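PDB 6LRH: Alr4995 protein from Nostoc sp., which is a bifunctional arginine dihydrolase and ornithine cyclodeaminase, probably hydrolysing arginine in its guanidine-modifying domain. Local coordinates for residues A[17-22]-A[63-68]; A[38-43]-A[253-258]; A[214-219]-A[259-264]. The protein carries 1 engineered substitution. One frame throughout, in Å; residues are numbered along the deposited sequence.

Contact 1 (A[17-22]-A[63-68]). With ARG (arginine), chain C.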
loop_
_atom_site.group_PDB
_atom_site.type_symbol
_atom_site.label_atom_id
_atom_site.label_comp_id
_atom_site.label_asym_id
_atom_site.label_seq_id
_atom_site.Cartn_x
_atom_site.Cartn_y
_atom_site.Cartn_z
ATOM N N VAL A 17 -26.736 -37.509 10.742
ATOM C CA VAL A 17 -26.036 -36.738 9.743
ATOM C C VAL A 17 -24.859 -37.585 9.331
ATOM O O VAL A 17 -23.939 -37.763 10.110
ATOM C CB VAL A 17 -25.571 -35.359 10.274
ATOM C CG1 VAL A 17 -24.761 -34.635 9.224
ATOM C CG2 VAL A 17 -26.757 -34.502 10.716
ATOM N N ASP A 18 -24.904 -38.130 8.118
ATOM C CA ASP A 18 -23.910 -39.100 7.663
ATOM C C ASP A 18 -23.001 -38.570 6.570
ATOM O O ASP A 18 -22.036 -39.211 6.202
ATOM C CB ASP A 18 -24.593 -40.361 7.144
ATOM C CG ASP A 18 -25.412 -41.062 8.197
ATOM O OD1 ASP A 18 -25.102 -40.916 9.396
ATOM O OD2 ASP A 18 -26.361 -41.777 7.821
ATOM N N TYR A 19 -23.328 -37.409 6.031
ATOM C CA TYR A 19 -22.527 -36.799 4.987
ATOM C C TYR A 19 -22.634 -35.278 5.030
ATOM O O TYR A 19 -23.297 -34.719 5.893
ATOM C CB TYR A 19 -22.953 -37.321 3.626
ATOM C CG TYR A 19 -24.445 -37.403 3.445
ATOM C CD1 TYR A 19 -25.169 -36.310 3.006
ATOM C CD2 TYR A 19 -25.127 -38.575 3.704
ATOM C CE1 TYR A 19 -26.523 -36.384 2.829
ATOM C CE2 TYR A 19 -26.483 -38.655 3.533
ATOM C CZ TYR A 19 -27.180 -37.559 3.096
ATOM O OH TYR A 19 -28.538 -37.636 2.933
ATOM N N VAL A 20 -21.968 -34.605 4.105
ATOM C CA VAL A 20 -22.026 -33.155 4.068
ATOM C C VAL A 20 -22.316 -32.656 2.661
ATOM O O VAL A 20 -21.437 -32.645 1.813
ATOM C CB VAL A 20 -20.718 -32.540 4.575
ATOM C CG1 VAL A 20 -20.787 -31.021 4.543
ATOM C CG2 VAL A 20 -20.407 -33.044 5.969
ATOM N N ILE A 21 -23.559 -32.252 2.418
ATOM C CA ILE A 21 -23.956 -31.738 1.113
ATOM C C ILE A 21 -24.618 -30.372 1.206
ATOM O O ILE A 21 -25.252 -29.929 0.263
ATOM C CB ILE A 21 -24.903 -32.703 0.387
ATOM C CG1 ILE A 21 -26.231 -32.833 1.125
ATOM C CG2 ILE A 21 -24.239 -34.055 0.197
ATOM C CD1 ILE A 21 -27.157 -33.812 0.507
ATOM N N ASN A 22 -24.474 -29.715 2.350
ATOM C CA ASN A 22 -24.807 -28.305 2.485
ATOM C C ASN A 22 -24.028 -27.785 3.690
ATOM O O ASN A 22 -23.483 -28.572 4.438
ATOM C CB ASN A 22 -26.331 -28.073 2.591
ATOM C CG ASN A 22 -26.916 -28.419 3.961
ATOM O OD1 ASN A 22 -26.551 -27.826 4.967
ATOM N ND2 ASN A 22 -27.871 -29.340 3.984
ATOM N N TRP A 63 -30.882 -43.948 4.202
ATOM C CA TRP A 63 -31.296 -42.701 3.592
ATOM C C TRP A 63 -31.829 -41.769 4.656
ATOM O O TRP A 63 -33.026 -41.520 4.717
ATOM C CB TRP A 63 -32.341 -42.955 2.516
ATOM C CG TRP A 63 -31.899 -43.994 1.574
ATOM C CD1 TRP A 63 -32.312 -45.290 1.534
ATOM C CD2 TRP A 63 -30.920 -43.848 0.540
ATOM N NE1 TRP A 63 -31.663 -45.959 0.529
ATOM C CE2 TRP A 63 -30.804 -45.096 -0.099
ATOM C CE3 TRP A 63 -30.149 -42.780 0.079
ATOM C CZ2 TRP A 63 -29.944 -45.306 -1.166
ATOM C CZ3 TRP A 63 -29.291 -42.995 -0.985
ATOM C CH2 TRP A 63 -29.194 -44.247 -1.590
ATOM N N PRO A 64 -30.930 -41.245 5.499
ATOM C CA PRO A 64 -31.341 -40.409 6.625
ATOM C C PRO A 64 -32.215 -39.231 6.216
ATOM O O PRO A 64 -33.175 -38.950 6.907
ATOM C CB PRO A 64 -30.003 -39.934 7.221
ATOM C CG PRO A 64 -28.999 -40.175 6.197
ATOM C CD PRO A 64 -29.466 -41.349 5.407
ATOM N N ASP A 65 -31.915 -38.582 5.101
ATOM C CA ASP A 65 -32.619 -37.359 4.733
ATOM C C ASP A 65 -34.004 -37.622 4.162
ATOM O O ASP A 65 -34.677 -36.711 3.708
ATOM C CB ASP A 65 -31.793 -36.543 3.740
ATOM C CG ASP A 65 -30.682 -35.723 4.418
ATOM O OD1 ASP A 65 -30.872 -35.232 5.549
ATOM O OD2 ASP A 65 -29.602 -35.556 3.813
ATOM N N LEU A 66 -34.456 -38.865 4.204
ATOM C CA LEU A 66 -35.813 -39.139 3.767
ATOM C C LEU A 66 -36.819 -38.411 4.673
ATOM O O LEU A 66 -37.950 -38.174 4.275
ATOM C CB LEU A 66 -36.092 -40.645 3.739
ATOM C CG LEU A 66 -37.313 -41.176 2.971
ATOM C CD1 LEU A 66 -37.101 -41.157 1.488
ATOM C CD2 LEU A 66 -37.646 -42.574 3.406
ATOM N N VAL A 67 -36.401 -38.028 5.877
ATOM C CA VAL A 67 -37.300 -37.289 6.767
ATOM C C VAL A 67 -37.726 -35.950 6.185
ATOM O O VAL A 67 -38.761 -35.424 6.552
ATOM C CB VAL A 67 -36.685 -37.048 8.154
ATOM C CG1 VAL A 67 -36.473 -38.345 8.856
ATOM C CG2 VAL A 67 -35.396 -36.287 8.037
ATOM N N PHE A 68 -36.937 -35.410 5.271
ATOM C CA PHE A 68 -37.253 -34.123 4.675
ATOM C C PHE A 68 -38.111 -34.307 3.443
ATOM O O PHE A 68 -37.659 -34.175 2.317
ATOM C CB PHE A 68 -35.982 -33.353 4.330
ATOM C CG PHE A 68 -35.139 -33.049 5.509
ATOM C CD1 PHE A 68 -35.592 -32.187 6.488
ATOM C CD2 PHE A 68 -33.894 -33.627 5.654
ATOM C CE1 PHE A 68 -34.820 -31.908 7.588
ATOM C CE2 PHE A 68 -33.116 -33.348 6.757
ATOM C CZ PHE A 68 -33.574 -32.485 7.720
HETATM N N ARG C . -29.795 -32.830 4.197
HETATM C CA ARG C . -30.848 -32.333 3.319
HETATM C C ARG C . -30.250 -31.815 2.044
HETATM O O ARG C . -29.144 -31.299 2.017
HETATM C CB ARG C . -31.677 -31.235 3.992
HETATM C CG ARG C . -32.878 -30.837 3.180
HETATM C CD ARG C . -33.580 -29.630 3.700
HETATM N NE ARG C . -34.819 -29.411 2.971
HETATM C CZ ARG C . -35.446 -28.247 2.880
HETATM N NH1 ARG C . -36.572 -28.165 2.205
HETATM N NH2 ARG C . -34.955 -27.174 3.469
HETATM O OXT ARG C . -30.871 -31.905 1.011
#

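Contact 2 (A[38-43]-A[253-258]). With ARG (arginine), chain C.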
loop_
_atom_site.group_PDB
_atom_site.type_symbol
_atom_site.label_atom_id
_atom_site.label_comp_id
_atom_site.label_asym_id
_atom_site.label_seq_id
_atom_site.Cartn_x
_atom_site.Cartn_y
_atom_site.Cartn_z
ATOM N N VAL A 38 -36.145 -37.507 17.704
ATOM C CA VAL A 38 -37.459 -38.099 17.835
ATOM C C VAL A 38 -38.417 -37.193 18.590
ATOM O O VAL A 38 -39.502 -36.903 18.108
ATOM C CB VAL A 38 -37.394 -39.449 18.547
ATOM C CG1 VAL A 38 -38.769 -39.869 19.006
ATOM C CG2 VAL A 38 -36.813 -40.489 17.627
ATOM N N GLU A 39 -38.020 -36.743 19.772
ATOM C CA GLU A 39 -38.912 -35.952 20.587
ATOM C C GLU A 39 -39.182 -34.597 19.933
ATOM O O GLU A 39 -40.285 -34.088 20.025
ATOM C CB GLU A 39 -38.352 -35.806 22.003
ATOM C CG GLU A 39 -39.405 -35.916 23.125
ATOM C CD GLU A 39 -40.016 -37.327 23.304
ATOM O OE1 GLU A 39 -39.791 -38.220 22.452
ATOM O OE2 GLU A 39 -40.745 -37.540 24.302
ATOM N N GLN A 40 -38.195 -34.044 19.231
ATOM C CA GLN A 40 -38.402 -32.817 18.449
ATOM C C GLN A 40 -39.314 -33.038 17.226
ATOM O O GLN A 40 -40.170 -32.223 16.961
ATOM C CB GLN A 40 -37.065 -32.222 18.004
ATOM C CG GLN A 40 -36.315 -31.465 19.082
ATOM C CD GLN A 40 -34.983 -30.884 18.617
ATOM O OE1 GLN A 40 -34.547 -31.098 17.489
ATOM N NE2 GLN A 40 -34.331 -30.154 19.490
ATOM N N TRP A 41 -39.136 -34.135 16.496
ATOM C CA TRP A 41 -40.037 -34.504 15.404
ATOM C C TRP A 41 -41.448 -34.765 15.921
ATOM O O TRP A 41 -42.419 -34.291 15.349
ATOM C CB TRP A 41 -39.519 -35.740 14.674
ATOM C CG TRP A 41 -40.242 -36.107 13.393
ATOM C CD1 TRP A 41 -39.923 -35.704 12.136
ATOM C CD2 TRP A 41 -41.363 -36.987 13.250
ATOM N NE1 TRP A 41 -40.781 -36.250 11.226
ATOM C CE2 TRP A 41 -41.675 -37.047 11.883
ATOM C CE3 TRP A 41 -42.136 -37.730 14.144
ATOM C CZ2 TRP A 41 -42.733 -37.802 11.395
ATOM C CZ3 TRP A 41 -43.183 -38.485 13.648
ATOM C CH2 TRP A 41 -43.470 -38.516 12.296
ATOM N N GLN A 42 -41.551 -35.516 17.013
ATOM C CA GLN A 42 -42.833 -35.781 17.653
ATOM C C GLN A 42 -43.575 -34.510 18.045
ATOM O O GLN A 42 -44.797 -34.454 17.994
ATOM C CB GLN A 42 -42.634 -36.651 18.889
ATOM C CG GLN A 42 -42.441 -38.106 18.584
ATOM C CD GLN A 42 -43.667 -38.709 17.964
ATOM O OE1 GLN A 42 -44.787 -38.384 18.344
ATOM N NE2 GLN A 42 -43.467 -39.591 17.000
ATOM N N GLY A 43 -42.832 -33.490 18.441
ATOM C CA GLY A 43 -43.437 -32.238 18.815
ATOM C C GLY A 43 -44.104 -31.584 17.633
ATOM O O GLY A 43 -45.183 -31.041 17.768
ATOM N N THR A 253 -33.821 -28.344 16.519
ATOM C CA THR A 253 -32.397 -28.100 16.378
ATOM C C THR A 253 -31.625 -29.298 15.861
ATOM O O THR A 253 -30.590 -29.124 15.250
ATOM C CB THR A 253 -31.787 -27.663 17.712
ATOM O OG1 THR A 253 -31.841 -28.740 18.652
ATOM C CG2 THR A 253 -32.549 -26.515 18.258
ATOM N N GLU A 254 -32.124 -30.510 16.087
ATOM C CA GLU A 254 -31.422 -31.705 15.621
ATOM C C GLU A 254 -31.517 -31.832 14.120
ATOM O O GLU A 254 -30.743 -32.548 13.494
ATOM C CB GLU A 254 -31.973 -32.965 16.275
ATOM C CG GLU A 254 -31.760 -33.058 17.773
ATOM C CD GLU A 254 -30.309 -32.888 18.194
ATOM O OE1 GLU A 254 -29.446 -33.659 17.732
ATOM O OE2 GLU A 254 -30.032 -31.972 18.995
ATOM N N PHE A 255 -32.479 -31.132 13.545
ATOM C CA PHE A 255 -32.687 -31.166 12.113
ATOM C C PHE A 255 -32.003 -29.978 11.456
ATOM O O PHE A 255 -31.634 -30.044 10.300
ATOM C CB PHE A 255 -34.187 -31.211 11.800
ATOM C CG PHE A 255 -34.867 -32.412 12.375
ATOM C CD1 PHE A 255 -35.472 -32.356 13.606
ATOM C CD2 PHE A 255 -34.861 -33.613 11.701
ATOM C CE1 PHE A 255 -36.068 -33.463 14.143
ATOM C CE2 PHE A 255 -35.450 -34.718 12.239
ATOM C CZ PHE A 255 -36.060 -34.639 13.464
ATOM N N LEU A 256 -31.810 -28.903 12.210
ATOM C CA LEU A 256 -31.004 -27.784 11.739
ATOM C C LEU A 256 -29.575 -28.214 11.491
ATOM O O LEU A 256 -28.876 -27.619 10.690
ATOM C CB LEU A 256 -31.007 -26.632 12.736
ATOM C CG LEU A 256 -31.918 -25.459 12.409
ATOM C CD1 LEU A 256 -33.351 -25.735 12.831
ATOM C CD2 LEU A 256 -31.384 -24.232 13.072
ATOM N N LYS A 257 -29.138 -29.245 12.197
ATOM C CA LYS A 257 -27.806 -29.772 11.991
ATOM C C LYS A 257 -27.654 -30.396 10.603
ATOM O O LYS A 257 -26.542 -30.547 10.114
ATOM C CB LYS A 257 -27.471 -30.789 13.068
ATOM C CG LYS A 257 -27.538 -30.245 14.441
ATOM C CD LYS A 257 -27.003 -31.238 15.412
ATOM C CE LYS A 257 -27.521 -30.997 16.808
ATOM N NZ LYS A 257 -27.289 -32.178 17.661
ATOM N N ALA A 258 -28.772 -30.744 9.966
ATOM C CA ALA A 258 -28.732 -31.248 8.602
ATOM C C ALA A 258 -29.192 -30.213 7.588
ATOM O O ALA A 258 -29.190 -30.459 6.401
ATOM C CB ALA A 258 -29.566 -32.501 8.486
HETATM N N ARG C . -29.795 -32.830 4.197
HETATM C CA ARG C . -30.848 -32.333 3.319
HETATM C C ARG C . -30.250 -31.815 2.044
HETATM O O ARG C . -29.144 -31.299 2.017
HETATM C CB ARG C . -31.677 -31.235 3.992
HETATM C CG ARG C . -32.878 -30.837 3.180
HETATM C CD ARG C . -33.580 -29.630 3.700
HETATM N NE ARG C . -34.819 -29.411 2.971
HETATM C CZ ARG C . -35.446 -28.247 2.880
HETATM N NH1 ARG C . -36.572 -28.165 2.205
HETATM N NH2 ARG C . -34.955 -27.174 3.469
HETATM O OXT ARG C . -30.871 -31.905 1.011
#

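Contact 3 (A[214-219]-A[259-264]). Engineered in segment 259-264: Ala-264 (natural residue Cys). With ARG (arginine), chain C.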
loop_
_atom_site.group_PDB
_atom_site.type_symbol
_atom_site.label_atom_id
_atom_site.label_comp_id
_atom_site.label_asym_id
_atom_site.label_seq_id
_atom_site.Cartn_x
_atom_site.Cartn_y
_atom_site.Cartn_z
ATOM N N VAL A 214 -31.270 -17.414 10.361
ATOM C CA VAL A 214 -30.359 -18.533 10.566
ATOM C C VAL A 214 -30.876 -19.420 11.692
ATOM O O VAL A 214 -30.267 -20.414 12.034
ATOM C CB VAL A 214 -28.885 -18.064 10.858
ATOM C CG1 VAL A 214 -28.498 -16.953 9.934
ATOM C CG2 VAL A 214 -28.719 -17.605 12.269
ATOM N N ASN A 215 -32.019 -19.054 12.254
ATOM C CA ASN A 215 -32.801 -19.972 13.076
ATOM C C ASN A 215 -33.908 -20.638 12.267
ATOM O O ASN A 215 -34.697 -21.404 12.813
ATOM C CB ASN A 215 -33.408 -19.252 14.282
ATOM C CG ASN A 215 -32.388 -18.939 15.338
ATOM O OD1 ASN A 215 -31.559 -19.765 15.672
ATOM N ND2 ASN A 215 -32.429 -17.736 15.853
ATOM N N PHE A 216 -33.943 -20.319 10.971
ATOM C CA PHE A 216 -34.827 -20.917 9.975
ATOM C C PHE A 216 -36.269 -20.450 10.105
ATOM O O PHE A 216 -37.186 -21.221 9.883
ATOM C CB PHE A 216 -34.785 -22.451 10.048
ATOM C CG PHE A 216 -33.740 -23.092 9.164
ATOM C CD1 PHE A 216 -32.474 -23.350 9.636
ATOM C CD2 PHE A 216 -34.041 -23.455 7.866
ATOM C CE1 PHE A 216 -31.537 -23.954 8.824
ATOM C CE2 PHE A 216 -33.106 -24.045 7.054
ATOM C CZ PHE A 216 -31.861 -24.294 7.521
ATOM N N ALA A 217 -36.466 -19.182 10.447
ATOM C CA ALA A 217 -37.803 -18.618 10.605
ATOM C C ALA A 217 -38.644 -18.585 9.325
ATOM O O ALA A 217 -39.852 -18.603 9.400
ATOM C CB ALA A 217 -37.708 -17.235 11.179
ATOM N N CYS A 218 -38.020 -18.544 8.155
ATOM C CA CYS A 218 -38.780 -18.705 6.912
ATOM C C CYS A 218 -39.179 -20.151 6.638
ATOM O O CYS A 218 -40.103 -20.403 5.882
ATOM C CB CYS A 218 -37.999 -18.180 5.720
ATOM S SG CYS A 218 -37.551 -16.481 5.816
ATOM N N ASN A 219 -38.490 -21.100 7.257
ATOM C CA ASN A 219 -38.828 -22.502 7.074
ATOM C C ASN A 219 -40.062 -22.852 7.887
ATOM O O ASN A 219 -40.038 -23.691 8.754
ATOM C CB ASN A 219 -37.640 -23.376 7.450
ATOM C CG ASN A 219 -37.589 -24.653 6.667
ATOM O OD1 ASN A 219 -37.387 -25.716 7.221
ATOM N ND2 ASN A 219 -37.782 -24.555 5.365
ATOM N N GLY A 259 -29.607 -29.057 8.066
ATOM C CA GLY A 259 -30.029 -27.993 7.189
ATOM C C GLY A 259 -31.510 -27.878 6.921
ATOM O O GLY A 259 -31.902 -27.292 5.923
ATOM N N GLY A 260 -32.340 -28.428 7.800
ATOM C CA GLY A 260 -33.773 -28.255 7.674
ATOM C C GLY A 260 -34.488 -27.940 8.968
ATOM O O GLY A 260 -33.963 -28.193 10.023
ATOM N N ALA A 261 -35.683 -27.373 8.874
ATOM C CA ALA A 261 -36.535 -27.160 10.038
ATOM C C ALA A 261 -37.960 -27.671 9.794
ATOM O O ALA A 261 -38.149 -28.706 9.175
ATOM C CB ALA A 261 -36.559 -25.717 10.414
ATOM N N ALA A 262 -38.954 -26.943 10.282
ATOM C CA ALA A 262 -40.356 -27.357 10.205
ATOM C C ALA A 262 -40.859 -27.617 8.794
ATOM O O ALA A 262 -41.354 -28.702 8.510
ATOM C CB ALA A 262 -41.230 -26.329 10.866
ATOM N N LYS A 263 -40.752 -26.636 7.907
ATOM C CA LYS A 263 -41.331 -26.800 6.579
ATOM C C LYS A 263 -40.617 -27.839 5.742
ATOM O O LYS A 263 -41.223 -28.433 4.876
ATOM C CB LYS A 263 -41.351 -25.485 5.820
ATOM C CG LYS A 263 -42.221 -25.542 4.605
ATOM C CD LYS A 263 -42.321 -24.211 3.959
ATOM C CE LYS A 263 -43.625 -24.029 3.253
ATOM N NZ LYS A 263 -43.940 -22.583 3.302
ATOM N N ALA A 264 -39.336 -28.058 6.004
ATOM C CA ALA A 264 -38.565 -29.095 5.329
ATOM C C ALA A 264 -39.042 -30.504 5.684
ATOM O O ALA A 264 -38.895 -31.420 4.896
ATOM C CB ALA A 264 -37.128 -28.952 5.657
HETATM N N ARG C . -29.795 -32.830 4.197
HETATM C CA ARG C . -30.848 -32.333 3.319
HETATM C C ARG C . -30.250 -31.815 2.044
HETATM O O ARG C . -29.144 -31.299 2.017
HETATM C CB ARG C . -31.677 -31.235 3.992
HETATM C CG ARG C . -32.878 -30.837 3.180
HETATM C CD ARG C . -33.580 -29.630 3.700
HETATM N NE ARG C . -34.819 -29.411 2.971
HETATM C CZ ARG C . -35.446 -28.247 2.880
HETATM N NH1 ARG C . -36.572 -28.165 2.205
HETATM N NH2 ARG C . -34.955 -27.174 3.469
HETATM O OXT ARG C . -30.871 -31.905 1.011
HETATM O O HOH W 1 -39.128 -23.721 11.164
#

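Contact 1 (A[17-22]-A[63-68])
At the alpha-amino end of the arginine pocket in the guanidine-modifying (GME-type) domain, Tyr-19 and Asp-65 meet between two loops. Residues 17-22 follow strand 6-9, and residues 63-68 carry a short 3-10 segment at 64-67. The phenol OH of Tyr-19 donates to Asp-65 OD2 at 2.5 Å, a length not to be read finely at this resolution. The two side chains arrive from opposite directions, and the carboxylate stands nearly perpendicular to the ring, the planes 84° apart. Tyr-19 holds CG between its own N and carbonyl carbon (chi1 43°), which helps carry the hydroxyl across to the 3-10 segment. On the same ring, CE2 lies 4.0 Å from Pro-64 CG in an oblique apolar contact, and Asp-18 OD2 comes to 3.5 Å from that proline carbon.

Asp-65 OD2 has a second donor: the amino N of the bound arginine, 2.8 Å away. The other loop reaches the ligand's carboxylate. Asn-22 ND2 gives a hydrogen bond to the ligand O at 3.1 Å, fairly straight at 154°, and Ile-21 CG1 packs 3.4 Å from that same oxygen. Phe-68 lays one face of its ring over the ligand CB, with CD2 at 3.7 Å, while Val-67 CG2 backs the opposite face. Arg-90 and Arg-139 add further hydrogen bonds to the arginine, and Asn-22 OD1 is occupied by Trp-24 N.

Chemically, then, one carboxylate oxygen takes two donors, a phenol and an amino group. Tyr-19 is a second-shell residue that helps fix the rotation of Asp-65, and the negative charge of the aspartate would suit the probably protonated amino group, a reading consistent with selection of a free amino acid.

Contact 2 (A[38-43]-A[253-258])
Gln-40 OE1 accepts the backbone N-H of Glu-254 at 2.9 Å. The bond is nearly straight, 170° at the hydrogen, and it uses a lone pair in the carbonyl plane. The other half of the same carboxamide is engaged too: NE2 donates to Thr-253 OG1 at 3.0 Å, with the hydroxyl oxygen only 5° out of the amide plane. The glutamine chain runs extended beyond CG (chi2 180°), which carries the carboxamide from helix 34-48 to the first residues of the weakly bonded helix 253-256, where its two bonds fix its flip. With a leucine in place of Gln-40, Glu-254 N and Thr-253 OG1 would probably be left without these mates.

Beside the polar pair, Phe-255 presents its ring edge to Gln-40 CB, with CE1 4.2 Å away, and its CZ packs 3.8 Å from Trp-41 CB. Tyr-15 meets the Phe-255 ring, and Tyr-45 stacks on Trp-41. The carboxylate of Glu-254 is shared: OE1 forms a salt bridge with Lys-257 NZ at 2.6 Å, and OE2 one with Arg-36 of helix 34-48.

Farther on, Ala-258 O accepts from the amino N of the bound arginine at 3.3 Å. The arrangement is helix-on-helix packing within the alpha/beta propeller known from the GME family, here next to the substrate pocket.

Contact 3 (A[214-219]-A[259-264])
Ala-264 and Asn-219 meet beside the guanidinium group of the bound arginine, in the pocket of the GME-type domain. Ala-264 is an engineered replacement of the natural cysteine, and its CB lies 3.3 Å from the ligand CZ, a position consistent with the nucleophilic cysteine of this family.

Asn-219 holds the loop behind it. Its OD1 accepts Ala-261 N at 2.9 Å and Ala-264 N at 3.3 Å. The two donors come from opposite faces of the carboxamide plane, the first tilted 26° and the second 38° out of it. ND2 turns to Asp-170 O, and Asp-170 itself bonds the ligand through OD2. The backbone O of Asn-219 adds a third link, accepting Lys-263 N at 3.1 Å.

One shell farther out, a type I turn from Phe-216 to Asn-219 presents the asparagine. Phe-216 ends the preceding helix in a Schellman motif, and its ring slants against the other loop, with CZ 3.4 Å from Gly-259 O. Its CB packs 3.7 Å from Ala-261 CB. Gly-259 closes helix 253-256 with a Schellman motif of its own; at its positive phi of 96°, a CB would press on the carbonyl O before it. Between the turn and the other loop, a water donates to Asn-219 O at 2.6 Å, with weaker bonds to Phe-216 O and Ala-262 N.

From the N terminus, residues 17-22 come first, then helix residues 38-43, and contact 1 closes its loop at 63-68. Contact 2 therefore opens before contact 1 has closed, and the two cross. Contact 2 runs on for some 210 residues before closing at 253-258. Contact 3 opens inside that span at 214-219 and closes just beyond it at 259-264, so contacts 2 and 3 cross as well, while contacts 1 and 3 follow in series. The seams touch: Asn-22 ND2 probably bonds Ala-258 O, Phe-255 O probably accepts Gly-260 N, and Phe-68 packs on Gly-260. Together they tie the early loops, helix 34-48 and the turn after helix 210-213 to the late pocket loop around one arginine.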